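Uncharacterized protein (Candida albicans, PDB 5K04) forms the non-catalytic MDM20 subunit of the NatB N-terminal acetyltransferase complex, probably supporting the NAT3 subunit in acetylating protein N-termini. Local coordinates at residues 354-359 with 371-376. Sequence-based numbering, arbitrary orientation.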
ATOM      1  N   ASP A 354     -29.424  22.735  -3.470  1.00 46.06           N
ATOM      2  CA  ASP A 354     -30.877  22.601  -3.430  1.00 47.83           C
ATOM      3  C   ASP A 354     -31.279  21.181  -3.045  1.00 47.73           C
ATOM      4  O   ASP A 354     -32.231  20.982  -2.283  1.00 40.74           O
ATOM      5  CB  ASP A 354     -31.487  23.001  -4.781  1.00 49.03           C
ATOM      6  CG  ASP A 354     -30.940  22.179  -5.946  1.00 50.40           C
ATOM      7  OD1 ASP A 354     -29.729  21.858  -5.956  1.00 42.78           O
ATOM      8  OD2 ASP A 354     -31.727  21.847  -6.849  1.00 44.56           O
ATOM      9  N   VAL A 355     -30.541  20.179  -3.533  1.00 53.82           N
ATOM     10  CA  VAL A 355     -30.860  18.797  -3.189  1.00 53.79           C
ATOM     11  C   VAL A 355     -30.415  18.497  -1.769  1.00 50.50           C
ATOM     12  O   VAL A 355     -31.129  17.826  -1.008  1.00 38.12           O
ATOM     13  CB  VAL A 355     -30.214  17.829  -4.194  1.00 53.46           C
ATOM     14  CG1 VAL A 355     -30.546  16.388  -3.829  1.00 47.88           C
ATOM     15  CG2 VAL A 355     -30.672  18.139  -5.599  1.00 55.97           C
ATOM     16  N   TYR A 356     -29.229  18.991  -1.391  1.00 48.02           N
ATOM     17  CA  TYR A 356     -28.778  18.906  -0.005  1.00 45.74           C
ATOM     18  C   TYR A 356     -29.845  19.426   0.960  1.00 49.55           C
ATOM     19  O   TYR A 356     -30.169  18.775   1.960  1.00 44.65           O
ATOM     20  CB  TYR A 356     -27.468  19.675   0.180  1.00 45.96           C
ATOM     21  CG  TYR A 356     -27.102  19.765   1.639  1.00 47.90           C
ATOM     22  CD1 TYR A 356     -26.489  18.693   2.283  1.00 43.85           C
ATOM     23  CD2 TYR A 356     -27.422  20.891   2.390  1.00 49.05           C
ATOM     24  CE1 TYR A 356     -26.188  18.748   3.631  1.00 42.88           C
ATOM     25  CE2 TYR A 356     -27.135  20.959   3.743  1.00 46.90           C
ATOM     26  CZ  TYR A 356     -26.511  19.892   4.360  1.00 45.44           C
ATOM     27  OH  TYR A 356     -26.210  19.967   5.701  1.00 43.46           O
ATOM     28  N   GLU A 357     -30.416  20.594   0.669  1.00 53.41           N
ATOM     29  CA  GLU A 357     -31.421  21.161   1.567  1.00 55.94           C
ATOM     30  C   GLU A 357     -32.654  20.274   1.694  1.00 55.65           C
ATOM     31  O   GLU A 357     -33.356  20.351   2.707  1.00 42.64           O
ATOM     32  CB  GLU A 357     -31.823  22.561   1.106  1.00 54.87           C
ATOM     33  CG  GLU A 357     -30.735  23.629   1.290  1.00 60.00           C
ATOM     34  CD  GLU A 357     -30.421  23.955   2.751  1.00 58.83           C
ATOM     35  OE1 GLU A 357     -31.172  23.515   3.646  1.00 58.42           O
ATOM     36  OE2 GLU A 357     -29.418  24.662   2.998  1.00 52.87           O
ATOM     37  N   ARG A 358     -32.923  19.424   0.704  1.00 64.06           N
ATOM     38  CA  ARG A 358     -34.059  18.510   0.762  1.00 57.06           C
ATOM     39  C   ARG A 358     -33.730  17.195   1.451  1.00 49.80           C
ATOM     40  O   ARG A 358     -34.648  16.472   1.841  1.00 52.43           O
ATOM     41  CB  ARG A 358     -34.584  18.221  -0.647  1.00 58.26           C
ATOM     42  CG  ARG A 358     -35.444  19.336  -1.239  1.00 69.88           C
ATOM     43  CD  ARG A 358     -35.463  19.248  -2.757  1.00 76.43           C
ATOM     44  NE  ARG A 358     -35.981  17.963  -3.221  1.00 84.59           N
ATOM     45  CZ  ARG A 358     -35.732  17.437  -4.423  1.00 91.00           C
ATOM     46  NH1 ARG A 358     -34.962  18.082  -5.297  1.00 87.76           N
ATOM     47  NH2 ARG A 358     -36.253  16.257  -4.750  1.00 91.99           N
ATOM     48  N   PHE A 359     -32.450  16.868   1.610  1.00 56.24           N
ATOM     49  CA  PHE A 359     -32.036  15.607   2.222  1.00 56.57           C
ATOM     50  C   PHE A 359     -30.819  15.809   3.130  1.00 54.30           C
ATOM     51  O   PHE A 359     -29.877  15.007   3.116  1.00 39.91           O
ATOM     52  CB  PHE A 359     -31.715  14.554   1.156  1.00 58.77           C
ATOM     53  CG  PHE A 359     -32.784  14.369   0.108  1.00 54.94           C
ATOM     54  CD1 PHE A 359     -32.776  15.125  -1.052  1.00 56.28           C
ATOM     55  CD2 PHE A 359     -33.759  13.399   0.255  1.00 55.63           C
ATOM     56  CE1 PHE A 359     -33.748  14.948  -2.030  1.00 60.42           C
ATOM     57  CE2 PHE A 359     -34.743  13.212  -0.724  1.00 60.11           C
ATOM     58  CZ  PHE A 359     -34.736  13.993  -1.863  1.00 61.44           C
ATOM     59  N   PRO A 371     -26.128   9.595   0.640  1.00 51.14           N
ATOM     60  CA  PRO A 371     -25.817   9.768  -0.786  1.00 45.42           C
ATOM     61  C   PRO A 371     -25.836  11.220  -1.258  1.00 42.03           C
ATOM     62  O   PRO A 371     -25.236  11.512  -2.298  1.00 31.72           O
ATOM     63  CB  PRO A 371     -26.901   8.933  -1.485  1.00 42.77           C
ATOM     64  CG  PRO A 371     -27.382   7.973  -0.440  1.00 43.00           C
ATOM     65  CD  PRO A 371     -27.288   8.710   0.859  1.00 39.64           C
ATOM     66  N   VAL A 372     -26.491  12.141  -0.532  1.00 47.52           N
ATOM     67  CA  VAL A 372     -26.472  13.555  -0.926  1.00 54.29           C
ATOM     68  C   VAL A 372     -25.054  14.093  -0.983  1.00 47.83           C
ATOM     69  O   VAL A 372     -24.764  15.037  -1.731  1.00 31.42           O
ATOM     70  CB  VAL A 372     -27.297  14.416   0.041  1.00 59.27           C
ATOM     71  CG1 VAL A 372     -27.572  15.748  -0.587  1.00 61.91           C
ATOM     72  CG2 VAL A 372     -28.564  13.753   0.357  1.00 77.15           C
ATOM     73  N   ASN A 373     -24.161  13.533  -0.174  1.00 43.33           N
ATOM     74  CA  ASN A 373     -22.819  14.070  -0.089  1.00 41.76           C
ATOM     75  C   ASN A 373     -21.928  13.585  -1.215  1.00 37.26           C
ATOM     76  O   ASN A 373     -20.748  13.960  -1.263  1.00 30.07           O
ATOM     77  CB  ASN A 373     -22.266  13.755   1.291  1.00 42.88           C
ATOM     78  CG  ASN A 373     -22.951  14.590   2.353  1.00 49.00           C
ATOM     79  OD1 ASN A 373     -23.260  15.766   2.103  1.00 30.78           O
ATOM     80  ND2 ASN A 373     -23.224  13.995   3.521  1.00 46.67           N
ATOM     81  N   GLU A 374     -22.475  12.751  -2.107  1.00 41.21           N
ATOM     82  CA  GLU A 374     -21.859  12.553  -3.409  1.00 36.73           C
ATOM     83  C   GLU A 374     -21.993  13.818  -4.241  1.00 41.72           C
ATOM     84  O   GLU A 374     -21.063  14.205  -4.957  1.00 33.58           O
ATOM     85  CB  GLU A 374     -22.514  11.369  -4.120  1.00 36.38           C
ATOM     86  CG  GLU A 374     -22.274   9.994  -3.469  1.00 43.98           C
ATOM     87  CD  GLU A 374     -20.804   9.546  -3.484  1.00 46.28           C
ATOM     88  OE1 GLU A 374     -20.319   9.012  -2.460  1.00 45.00           O
ATOM     89  OE2 GLU A 374     -20.132   9.740  -4.527  1.00 52.98           O
ATOM     90  N   LEU A 375     -23.151  14.486  -4.132  1.00 40.72           N
ATOM     91  CA  LEU A 375     -23.401  15.735  -4.843  1.00 34.74           C
ATOM     92  C   LEU A 375     -22.682  16.909  -4.185  1.00 43.84           C
ATOM     93  O   LEU A 375     -22.051  17.722  -4.876  1.00 33.27           O
ATOM     94  CB  LEU A 375     -24.908  15.997  -4.912  1.00 34.05           C
ATOM     95  CG  LEU A 375     -25.626  14.921  -5.725  1.00 42.29           C
ATOM     96  CD1 LEU A 375     -27.033  15.343  -6.166  1.00 38.35           C
ATOM     97  CD2 LEU A 375     -24.774  14.581  -6.938  1.00 44.48           C
ATOM     98  N   THR A 376     -22.750  16.999  -2.851  1.00 47.36           N
ATOM     99  CA  THR A 376     -22.143  18.131  -2.155  1.00 49.41           C
ATOM    100  C   THR A 376     -20.622  18.127  -2.306  1.00 47.41           C
ATOM    101  O   THR A 376     -20.009  19.192  -2.483  1.00 33.87           O
ATOM    102  CB  THR A 376     -22.555  18.136  -0.674  1.00 42.02           C
ATOM    103  OG1 THR A 376     -22.077  16.963   0.001  1.00 30.16           O
ATOM    104  CG2 THR A 376     -24.055  18.184  -0.560  1.00 37.84           C
TER
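V372 meets the 354-359 segment with both methyl groups, each turned to a different part of it. CG1, anti to the backbone N (chi1 -164°), lies against the backbone of Y356, 3.4 Å from Y356 CA, whereas V372 CG2 reaches the last residue, 3.3 Å from F359 O and very close to F359 CB, though the exact value of that carbon-carbon approach is doubtful. The F359 ring turns off from V372, and its CE1 is placed over the outer part of one guanidinium face of R358, 3.6 Å above the plane. Y356 and T376 cross obliquely: T376 CG2 sits 3.8 Å from Y356 CD1, at the base of the ring. With CG2 anti to the carbonyl carbon, the T376 methyl is the branch that meets Y356, while OG1 donates to N373 OD1 at 2.7 Å, tilted 15° from the carbonyl plane. V355 CG1 adds a looser apolar touch, 4.3 Å from L375 CD1. No hydrogen bond crosses directly; instead N370 ND2 donates to F359 O while N370 OD1 accepts from V372 N, so one side chain bridges both segments. L337 of helix 337-346 packs on F359 and V372, and L401 of helix 388-404 on Y356 and T376. With the axes of 354-358 and 372-376 at 152° and 9.4 Å apart at closest approach, this is a near-antiparallel helix pair joined by a non-helical connection, consistent with the helical-hairpin stacking of a TPR-like superhelix.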